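Local coordinates for putative cell invasion protein with MAC/Perforin domain (Bacteroides thetaiotaomicron VPI-5482, PDB 3KK7) that is of unknown function but belongs to the membrane-attack complex/perforin family and, as many relatives do, may insert into membranes, with a putative part in cell invasion, at residues Ala105-Lys116 with Phe236-Ile247; Pro398-Asp406 with Asp507-Ile515. All blocks are in the same frame, centred on the assembly; numbering follows the deposited sequence.

Contact 1. Residues Ala105-Lys116 with Phe236-Ile247; sequences ALSYSDFDRLEK and FDSKEKDMDVAI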
loop_
_atom_site.group_PDB
_atom_site.type_symbol
_atom_site.label_atom_id
_atom_site.label_comp_id
_atom_site.label_asym_id
_atom_site.label_seq_id
_atom_site.Cartn_x
_atom_site.Cartn_y
_atom_site.Cartn_z
ATOM N N ALA A 105 9.182 25.713 -3.838
ATOM C CA ALA A 105 10.511 25.460 -3.290
ATOM C C ALA A 105 10.322 24.950 -1.869
ATOM O O ALA A 105 9.422 25.383 -1.168
ATOM C CB ALA A 105 11.366 26.740 -3.303
ATOM N N LEU A 106 11.164 24.019 -1.457
ATOM C CA LEU A 106 11.121 23.491 -0.100
ATOM C C LEU A 106 12.537 23.391 0.462
ATOM O O LEU A 106 13.411 22.822 -0.170
ATOM C CB LEU A 106 10.478 22.107 -0.105
ATOM C CG LEU A 106 10.221 21.481 1.258
ATOM C CD1 LEU A 106 9.253 22.381 2.072
ATOM C CD2 LEU A 106 9.673 20.063 1.036
ATOM N N SER A 107 12.744 23.935 1.649
ATOM C CA SER A 107 13.990 23.776 2.358
ATOM C C SER A 107 13.731 22.971 3.617
ATOM O O SER A 107 12.737 23.201 4.306
ATOM C CB SER A 107 14.522 25.120 2.766
ATOM O OG SER A 107 14.688 25.955 1.649
ATOM N N TYR A 108 14.655 22.061 3.934
ATOM C CA TYR A 108 14.502 21.169 5.066
ATOM C C TYR A 108 15.846 20.735 5.634
ATOM O O TYR A 108 16.707 20.226 4.922
ATOM C CB TYR A 108 13.606 19.968 4.694
ATOM C CG TYR A 108 14.026 19.096 3.510
ATOM C CD1 TYR A 108 13.874 19.532 2.189
ATOM C CD2 TYR A 108 14.519 17.799 3.718
ATOM C CE1 TYR A 108 14.254 18.710 1.092
ATOM C CE2 TYR A 108 14.885 16.965 2.650
ATOM C CZ TYR A 108 14.755 17.419 1.341
ATOM O OH TYR A 108 15.114 16.579 0.306
ATOM N N SER A 109 15.996 20.960 6.936
ATOM C CA SER A 109 17.207 20.624 7.693
ATOM C C SER A 109 17.317 19.168 8.044
ATOM O O SER A 109 18.353 18.737 8.557
ATOM C CB SER A 109 17.239 21.384 9.016
ATOM O OG SER A 109 17.450 22.760 8.789
ATOM N N ASP A 110 16.251 18.414 7.847
ATOM C CA ASP A 110 16.304 16.995 8.154
ATOM C C ASP A 110 15.077 16.331 7.569
ATOM O O ASP A 110 14.187 17.018 7.029
ATOM C CB ASP A 110 16.457 16.726 9.675
ATOM C CG ASP A 110 15.197 17.026 10.469
ATOM O OD1 ASP A 110 14.075 16.743 10.003
ATOM O OD2 ASP A 110 15.329 17.542 11.595
ATOM N N PHE A 111 15.016 15.009 7.693
ATOM C CA PHE A 111 14.025 14.245 6.966
ATOM C C PHE A 111 12.655 14.245 7.615
ATOM O O PHE A 111 11.693 13.905 6.963
ATOM C CB PHE A 111 14.594 12.879 6.578
ATOM C CG PHE A 111 15.765 13.020 5.655
ATOM C CD1 PHE A 111 15.571 13.337 4.312
ATOM C CD2 PHE A 111 17.054 12.999 6.137
ATOM C CE1 PHE A 111 16.678 13.552 3.453
ATOM C CE2 PHE A 111 18.149 13.227 5.301
ATOM C CZ PHE A 111 17.962 13.507 3.966
ATOM N N ASP A 112 12.529 14.709 8.848
ATOM C CA ASP A 112 11.200 14.967 9.388
ATOM C C ASP A 112 10.707 16.298 8.880
ATOM O O ASP A 112 9.534 16.443 8.502
ATOM C CB ASP A 112 11.194 14.935 10.907
ATOM C CG ASP A 112 11.305 13.537 11.442
ATOM O OD1 ASP A 112 10.962 12.571 10.711
ATOM O OD2 ASP A 112 11.711 13.402 12.613
ATOM N N ARG A 113 11.603 17.272 8.828
ATOM C CA ARG A 113 11.255 18.579 8.285
ATOM C C ARG A 113 10.870 18.496 6.799
ATOM O O ARG A 113 10.245 19.415 6.310
ATOM C CB ARG A 113 12.400 19.574 8.455
ATOM C CG ARG A 113 12.879 19.785 9.909
ATOM C CD ARG A 113 12.045 20.728 10.693
ATOM N NE ARG A 113 11.803 21.970 9.970
ATOM C CZ ARG A 113 10.917 22.887 10.342
ATOM N NH1 ARG A 113 10.206 22.718 11.460
ATOM N NH2 ARG A 113 10.754 23.981 9.608
ATOM N N LEU A 114 11.263 17.425 6.098
ATOM C CA LEU A 114 10.876 17.199 4.695
ATOM C C LEU A 114 9.370 17.417 4.472
ATOM O O LEU A 114 8.942 17.961 3.438
ATOM C CB LEU A 114 11.252 15.773 4.255
ATOM C CG LEU A 114 10.863 15.328 2.842
ATOM C CD1 LEU A 114 11.326 16.307 1.715
ATOM C CD2 LEU A 114 11.415 13.913 2.593
ATOM N N GLU A 115 8.593 17.006 5.475
ATOM C CA GLU A 115 7.143 17.122 5.445
ATOM C C GLU A 115 6.573 18.331 6.220
ATOM O O GLU A 115 5.390 18.384 6.513
ATOM C CB GLU A 115 6.528 15.801 5.930
ATOM C CG GLU A 115 6.471 14.767 4.834
ATOM C CD GLU A 115 5.517 15.177 3.720
ATOM O OE1 GLU A 115 4.275 15.101 3.923
ATOM O OE2 GLU A 115 6.016 15.600 2.649
ATOM N N LYS A 116 7.394 19.324 6.498
ATOM C CA LYS A 116 6.919 20.524 7.191
ATOM C C LYS A 116 5.718 21.195 6.496
ATOM O O LYS A 116 4.913 21.807 7.175
ATOM C CB LYS A 116 8.045 21.560 7.363
ATOM C CG LYS A 116 8.474 22.307 6.072
ATOM C CD LYS A 116 9.657 23.212 6.351
ATOM C CE LYS A 116 9.936 24.146 5.212
ATOM N NZ LYS A 116 11.013 25.140 5.565
ATOM N N PHE A 236 17.795 24.697 12.732
ATOM C CA PHE A 236 16.958 24.213 11.643
ATOM C C PHE A 236 16.287 25.350 10.863
ATOM O O PHE A 236 16.215 25.307 9.646
ATOM C CB PHE A 236 15.901 23.198 12.129
ATOM C CG PHE A 236 14.774 23.809 12.884
ATOM C CD1 PHE A 236 13.672 24.318 12.207
ATOM C CD2 PHE A 236 14.803 23.861 14.270
ATOM C CE1 PHE A 236 12.630 24.888 12.901
ATOM C CE2 PHE A 236 13.777 24.436 14.980
ATOM C CZ PHE A 236 12.674 24.951 14.297
ATOM N N ASP A 237 15.818 26.371 11.565
ATOM C CA ASP A 237 15.066 27.403 10.897
ATOM C C ASP A 237 15.982 28.354 10.146
ATOM O O ASP A 237 15.718 28.691 8.983
ATOM C CB ASP A 237 14.082 28.127 11.843
ATOM C CG ASP A 237 14.732 28.691 13.063
ATOM O OD1 ASP A 237 15.899 28.351 13.346
ATOM O OD2 ASP A 237 14.071 29.484 13.752
ATOM N N SER A 238 17.073 28.754 10.778
ATOM C CA SER A 238 18.029 29.627 10.106
ATOM C C SER A 238 18.569 29.008 8.790
ATOM O O SER A 238 18.652 29.679 7.770
ATOM C CB SER A 238 19.178 29.970 11.056
ATOM O OG SER A 238 18.680 30.480 12.290
ATOM N N LYS A 239 18.924 27.724 8.827
ATOM C CA LYS A 239 19.449 27.051 7.647
ATOM C C LYS A 239 18.378 27.002 6.569
ATOM O O LYS A 239 18.670 27.209 5.406
ATOM C CB LYS A 239 19.942 25.640 7.968
ATOM C CG LYS A 239 21.111 25.556 8.956
ATOM C CD LYS A 239 21.695 24.118 9.073
ATOM C CE LYS A 239 20.717 23.063 9.680
ATOM N NZ LYS A 239 21.309 21.669 9.879
ATOM N N GLU A 240 17.135 26.759 6.970
ATOM C CA GLU A 240 16.012 26.706 6.013
ATOM C C GLU A 240 15.773 28.068 5.338
ATOM O O GLU A 240 15.554 28.104 4.132
ATOM C CB GLU A 240 14.750 26.116 6.663
ATOM C CG GLU A 240 14.899 24.578 6.861
ATOM C CD GLU A 240 13.796 23.929 7.670
ATOM O OE1 GLU A 240 12.742 24.542 7.804
ATOM O OE2 GLU A 240 13.978 22.805 8.180
ATOM N N LYS A 241 15.884 29.172 6.094
ATOM C CA LYS A 241 15.761 30.506 5.521
ATOM C C LYS A 241 16.949 30.751 4.580
ATOM O O LYS A 241 16.772 31.318 3.497
ATOM C CB LYS A 241 15.647 31.594 6.607
ATOM C CG LYS A 241 15.219 32.992 6.099
ATOM N N ASP A 242 18.141 30.288 4.950
ATOM C CA ASP A 242 19.276 30.408 4.040
ATOM C C ASP A 242 19.026 29.639 2.738
ATOM O O ASP A 242 19.282 30.124 1.647
ATOM C CB ASP A 242 20.579 29.943 4.692
ATOM C CG ASP A 242 21.067 30.891 5.804
ATOM O OD1 ASP A 242 20.525 32.007 5.936
ATOM O OD2 ASP A 242 22.004 30.526 6.547
HETATM N N MSE A 243 18.485 28.442 2.842
HETATM C CA MSE A 243 18.231 27.632 1.645
HETATM C C MSE A 243 17.083 28.247 0.819
HETATM O O MSE A 243 17.191 28.364 -0.416
HETATM C CB MSE A 243 17.959 26.178 2.048
HETATM C CG MSE A 243 17.576 25.248 0.893
HETATM SE SE MSE A 243 18.998 24.914 -0.373
HETATM C CE MSE A 243 20.168 23.835 0.781
ATOM N N ASP A 244 16.006 28.649 1.507
ATOM C CA ASP A 244 14.914 29.395 0.883
ATOM C C ASP A 244 15.456 30.540 -0.006
ATOM O O ASP A 244 14.988 30.738 -1.124
ATOM C CB ASP A 244 13.979 30.003 1.955
ATOM C CG ASP A 244 13.073 28.986 2.634
ATOM O OD1 ASP A 244 12.992 27.799 2.240
ATOM O OD2 ASP A 244 12.419 29.391 3.600
ATOM N N VAL A 245 16.441 31.281 0.493
ATOM C CA VAL A 245 17.010 32.424 -0.241
ATOM C C VAL A 245 17.855 31.924 -1.386
ATOM O O VAL A 245 17.815 32.496 -2.486
ATOM C CB VAL A 245 17.904 33.303 0.667
ATOM C CG1 VAL A 245 18.563 34.449 -0.121
ATOM C CG2 VAL A 245 17.094 33.857 1.857
ATOM N N ALA A 246 18.609 30.849 -1.142
ATOM C CA ALA A 246 19.515 30.336 -2.155
ATOM C C ALA A 246 18.740 29.762 -3.333
ATOM O O ALA A 246 18.982 30.119 -4.489
ATOM C CB ALA A 246 20.431 29.311 -1.582
ATOM N N ILE A 247 17.798 28.875 -3.040
ATOM C CA ILE A 247 16.962 28.301 -4.096
ATOM C C ILE A 247 16.402 29.406 -4.967
ATOM O O ILE A 247 16.514 29.369 -6.178
ATOM C CB ILE A 247 15.777 27.488 -3.547
ATOM C CG1 ILE A 247 16.282 26.160 -2.958
ATOM C CG2 ILE A 247 14.749 27.228 -4.689
ATOM C CD1 ILE A 247 15.184 25.326 -2.227
HETATM O O HOH W 1 10.936 27.659 -0.189
HETATM O O HOH W 2 11.108 25.853 2.769
#
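E240 of helix 236-249 reaches out to the end of strand 93-108 and the turn after it, where R113, K116 and S109 close on its carboxylate. R113 grips it side-on: NH2 bonds E240 OE1 at 2.7 Å and NE bonds E240 OE2 at 2.9 Å, each on the syn lone pair, the flat groups nearly coplanar. K116 NZ comes to E240 OE1 from above the carboxylate plane, 2.9 Å away, and the backbone N of S109 takes the anti side of OE2. Four donors thus fix the carboxylate's rotation and probably favour its charged form. CD1 of F236 sits over the centre of one face of the R113 guanidinium, the ring tilted 45° from it.

S107 and S109, both pointing at the helix, add two more bonds. S109 OG donates to F236 O at 3.0 Å, on a lone pair in the carbonyl plane. With OG anti to its carbonyl carbon (chi1 -57°), S107 OG meets D244 OD1 at 2.6 Å, and a water joins that oxygen to S107 N and K116 NZ. A105 CB packs on I247 CG2. A partly buried salt-bridge network thus pins a helix alongside a strand end, roughly antiparallel to it, within the MACPF domain.

Contact 2. Residues Pro398-Asp406 with Asp507-Ile515; sequences PVLNTRQGD and DYIPDAYGI
R403 and Y513 cross at about a right angle, setting the packing between the turn T402-G405 and helix 508-512. Y513 brings its hydroxyl to the start of the turn, where R403 N donates to Y513 OH at 2.9 Å along a fairly straight path (162°); the terminal carboxylate of L541 is hydrogen-bonded to this hydroxyl too. R403 CG comes obliquely to Y513 CE1 at 3.7 Å, while L400 CD1 meets Y513 CD2 at the edge, at 4.1 Å.

Bent at chi3 (-69°), the arginine chain carries its guanidinium past Y513 to Y508 and I509 of the helix. I509 covers one face, its CG1 displaced toward the rim and I509 CD1 3.6 Å from R403 NH1. Y508 OH lies at the edge, the ring plane turned 80° from the guanidinium; the bond from R403 NH2 to Y508 OH, 2.8 Å, is weak, and that hydroxyl also bonds N198 OD1. The buried charge has further partners in the L541 carboxylate and the carbonyls of Y197 and W35. Replacing R403 with a leucine would probably leave that carboxylate without its cationic mate and I509 without the flat group it packs on.

Strand 392-401, held between strands 376-386 and 407-411, ends at this turn; helix 508-512 follows strand 499-504 of the last sheet, so the contact joins the D2 and D3 regions.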
loop_
_atom_site.group_PDB
_atom_site.type_symbol
_atom_site.label_atom_id
_atom_site.label_comp_id
_atom_site.label_asym_id
_atom_site.label_seq_id
_atom_site.Cartn_x
_atom_site.Cartn_y
_atom_site.Cartn_z
ATOM N N PRO A 398 -11.554 -23.103 17.556
ATOM C CA PRO A 398 -10.658 -23.381 16.447
ATOM C C PRO A 398 -10.329 -22.082 15.734
ATOM O O PRO A 398 -11.232 -21.284 15.495
ATOM C CB PRO A 398 -11.489 -24.287 15.545
ATOM C CG PRO A 398 -12.885 -23.932 15.825
ATOM C CD PRO A 398 -12.957 -23.397 17.209
ATOM N N VAL A 399 -9.049 -21.867 15.420
ATOM C CA VAL A 399 -8.611 -20.669 14.702
ATOM C C VAL A 399 -7.855 -21.090 13.447
ATOM O O VAL A 399 -6.787 -21.675 13.534
ATOM C CB VAL A 399 -7.711 -19.767 15.584
ATOM C CG1 VAL A 399 -7.262 -18.552 14.809
ATOM C CG2 VAL A 399 -8.438 -19.321 16.837
ATOM N N LEU A 400 -8.407 -20.796 12.271
ATOM C CA LEU A 400 -7.707 -21.081 11.016
ATOM C C LEU A 400 -6.627 -20.037 10.776
ATOM O O LEU A 400 -6.927 -18.848 10.665
ATOM C CB LEU A 400 -8.682 -21.064 9.856
ATOM C CG LEU A 400 -8.071 -21.297 8.471
ATOM C CD1 LEU A 400 -7.488 -22.728 8.335
ATOM C CD2 LEU A 400 -9.134 -20.978 7.416
ATOM N N ASN A 401 -5.373 -20.481 10.726
ATOM C CA ASN A 401 -4.260 -19.629 10.316
ATOM C C ASN A 401 -4.125 -19.737 8.802
ATOM O O ASN A 401 -3.885 -20.839 8.294
ATOM C CB ASN A 401 -2.942 -20.005 11.009
ATOM C CG ASN A 401 -2.826 -19.412 12.431
ATOM O OD1 ASN A 401 -1.881 -18.679 12.734
ATOM N ND2 ASN A 401 -3.799 -19.727 13.300
ATOM N N THR A 402 -4.289 -18.609 8.094
ATOM C CA THR A 402 -4.261 -18.599 6.634
ATOM C C THR A 402 -2.833 -18.620 6.115
ATOM O O THR A 402 -1.901 -18.528 6.884
ATOM C CB THR A 402 -5.003 -17.363 6.061
ATOM O OG1 THR A 402 -4.255 -16.163 6.328
ATOM C CG2 THR A 402 -6.399 -17.252 6.662
ATOM N N ARG A 403 -2.674 -18.708 4.804
ATOM C CA ARG A 403 -1.369 -18.655 4.171
ATOM C C ARG A 403 -0.615 -17.363 4.487
ATOM O O ARG A 403 0.633 -17.332 4.591
ATOM C CB ARG A 403 -1.523 -18.734 2.655
ATOM C CG ARG A 403 -1.992 -20.075 2.111
ATOM C CD ARG A 403 -1.833 -20.100 0.591
ATOM N NE ARG A 403 -2.769 -19.190 -0.053
ATOM C CZ ARG A 403 -2.624 -18.649 -1.268
ATOM N NH1 ARG A 403 -3.556 -17.824 -1.728
ATOM N NH2 ARG A 403 -1.569 -18.908 -2.025
ATOM N N GLN A 404 -1.398 -16.299 4.622
ATOM C CA GLN A 404 -0.885 -14.951 4.804
ATOM C C GLN A 404 -0.566 -14.752 6.274
ATOM O O GLN A 404 0.062 -13.774 6.656
ATOM C CB GLN A 404 -1.930 -13.937 4.326
ATOM C CG GLN A 404 -2.350 -14.036 2.834
ATOM C CD GLN A 404 -3.328 -15.188 2.471
ATOM O OE1 GLN A 404 -4.009 -15.758 3.335
ATOM N NE2 GLN A 404 -3.383 -15.531 1.178
ATOM N N GLY A 405 -1.009 -15.695 7.103
ATOM C CA GLY A 405 -0.752 -15.654 8.543
ATOM C C GLY A 405 -1.798 -14.879 9.329
ATOM O O GLY A 405 -1.528 -14.394 10.411
ATOM N N ASP A 406 -3.002 -14.779 8.786
ATOM C CA ASP A 406 -4.124 -14.153 9.472
ATOM C C ASP A 406 -4.739 -15.230 10.345
ATOM O O ASP A 406 -4.660 -16.393 9.998
ATOM C CB ASP A 406 -5.155 -13.653 8.451
ATOM C CG ASP A 406 -4.524 -12.865 7.327
ATOM O OD1 ASP A 406 -3.812 -11.858 7.611
ATOM O OD2 ASP A 406 -4.736 -13.253 6.156
ATOM N N ASP A 507 -6.222 -24.832 -8.056
ATOM C CA ASP A 507 -6.320 -25.891 -7.062
ATOM C C ASP A 507 -5.162 -25.895 -6.039
ATOM O O ASP A 507 -5.347 -26.328 -4.894
ATOM C CB ASP A 507 -6.481 -27.262 -7.759
ATOM C CG ASP A 507 -7.908 -27.492 -8.343
ATOM O OD1 ASP A 507 -8.815 -26.667 -8.129
ATOM O OD2 ASP A 507 -8.133 -28.523 -9.011
ATOM N N TYR A 508 -3.994 -25.371 -6.396
ATOM C CA TYR A 508 -2.911 -25.346 -5.422
ATOM C C TYR A 508 -3.330 -24.660 -4.106
ATOM O O TYR A 508 -2.835 -25.022 -3.048
ATOM C CB TYR A 508 -1.641 -24.707 -5.994
ATOM C CG TYR A 508 -1.358 -23.243 -5.594
ATOM C CD1 TYR A 508 -0.659 -22.927 -4.430
ATOM C CD2 TYR A 508 -1.750 -22.188 -6.407
ATOM C CE1 TYR A 508 -0.386 -21.598 -4.096
ATOM C CE2 TYR A 508 -1.482 -20.894 -6.072
ATOM C CZ TYR A 508 -0.797 -20.597 -4.920
ATOM O OH TYR A 508 -0.546 -19.276 -4.594
ATOM N N ILE A 509 -4.237 -23.680 -4.176
ATOM C CA ILE A 509 -4.702 -22.964 -2.976
ATOM C C ILE A 509 -5.578 -23.842 -2.088
ATOM O O ILE A 509 -5.222 -24.083 -0.940
ATOM C CB ILE A 509 -5.415 -21.620 -3.308
ATOM C CG1 ILE A 509 -4.444 -20.663 -4.012
ATOM C CG2 ILE A 509 -5.947 -20.952 -2.023
ATOM C CD1 ILE A 509 -5.079 -19.398 -4.553
ATOM N N PRO A 510 -6.721 -24.336 -2.593
ATOM C CA PRO A 510 -7.469 -25.269 -1.704
ATOM C C PRO A 510 -6.608 -26.429 -1.187
ATOM O O PRO A 510 -6.807 -26.891 -0.062
ATOM C CB PRO A 510 -8.627 -25.784 -2.578
ATOM C CG PRO A 510 -8.343 -25.285 -3.991
ATOM C CD PRO A 510 -7.414 -24.093 -3.872
ATOM N N ASP A 511 -5.634 -26.865 -1.989
ATOM C CA ASP A 511 -4.718 -27.949 -1.583
ATOM C C ASP A 511 -3.787 -27.529 -0.429
ATOM O O ASP A 511 -3.475 -28.344 0.450
ATOM C CB ASP A 511 -3.938 -28.543 -2.794
ATOM C CG ASP A 511 -4.713 -29.691 -3.514
ATOM O OD1 ASP A 511 -5.682 -30.218 -2.917
ATOM O OD2 ASP A 511 -4.356 -30.065 -4.671
ATOM N N ALA A 512 -3.374 -26.266 -0.403
ATOM C CA ALA A 512 -2.606 -25.758 0.723
ATOM C C ALA A 512 -3.420 -25.883 2.020
ATOM O O ALA A 512 -2.877 -26.235 3.068
ATOM C CB ALA A 512 -2.197 -24.369 0.477
ATOM N N TYR A 513 -4.729 -25.678 1.949
ATOM C CA TYR A 513 -5.597 -25.862 3.129
ATOM C C TYR A 513 -6.152 -27.278 3.283
ATOM O O TYR A 513 -6.835 -27.585 4.261
ATOM C CB TYR A 513 -6.749 -24.862 3.091
ATOM C CG TYR A 513 -6.319 -23.409 3.206
ATOM C CD1 TYR A 513 -5.842 -22.708 2.106
ATOM C CD2 TYR A 513 -6.429 -22.731 4.405
ATOM C CE1 TYR A 513 -5.473 -21.383 2.209
ATOM C CE2 TYR A 513 -6.070 -21.397 4.517
ATOM C CZ TYR A 513 -5.591 -20.724 3.428
ATOM O OH TYR A 513 -5.234 -19.402 3.569
ATOM N N GLY A 514 -5.844 -28.151 2.333
ATOM C CA GLY A 514 -6.361 -29.532 2.342
ATOM C C GLY A 514 -7.875 -29.555 2.393
ATOM O O GLY A 514 -8.451 -30.251 3.225
ATOM N N ILE A 515 -8.501 -28.762 1.519
ATOM C CA ILE A 515 -9.959 -28.591 1.478
ATOM C C ILE A 515 -10.538 -28.825 0.076
ATOM O O ILE A 515 -11.707 -28.553 -0.174
ATOM C CB ILE A 515 -10.400 -27.166 1.988
ATOM C CG1 ILE A 515 -9.861 -26.052 1.090
ATOM C CG2 ILE A 515 -9.948 -26.929 3.421
ATOM C CD1 ILE A 515 -10.277 -24.716 1.535
#

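In the fold
Contacts 1 and 2 lie on opposite sides of the chain's centre, with centres about 51 Å apart, and share no helix or strand. Each sets a strand end and the turn beyond it against a helix distant in sequence. Contact 1 stays within the MACPF domain and is partly buried, with exposed residues at its margin; contact 2 bridges the D2 and D3 regions and is buried throughout. Their chemistry differs accordingly. In 105-116 with 236-247, oppositely charged side chains meet directly, with serine hydroxyls and ordered water filling in around them. In 398-406 with 507-515, aromatic hydroxyls and aliphatic surface receive an arginine whose ionic partner comes from the chain terminus, outside both segments.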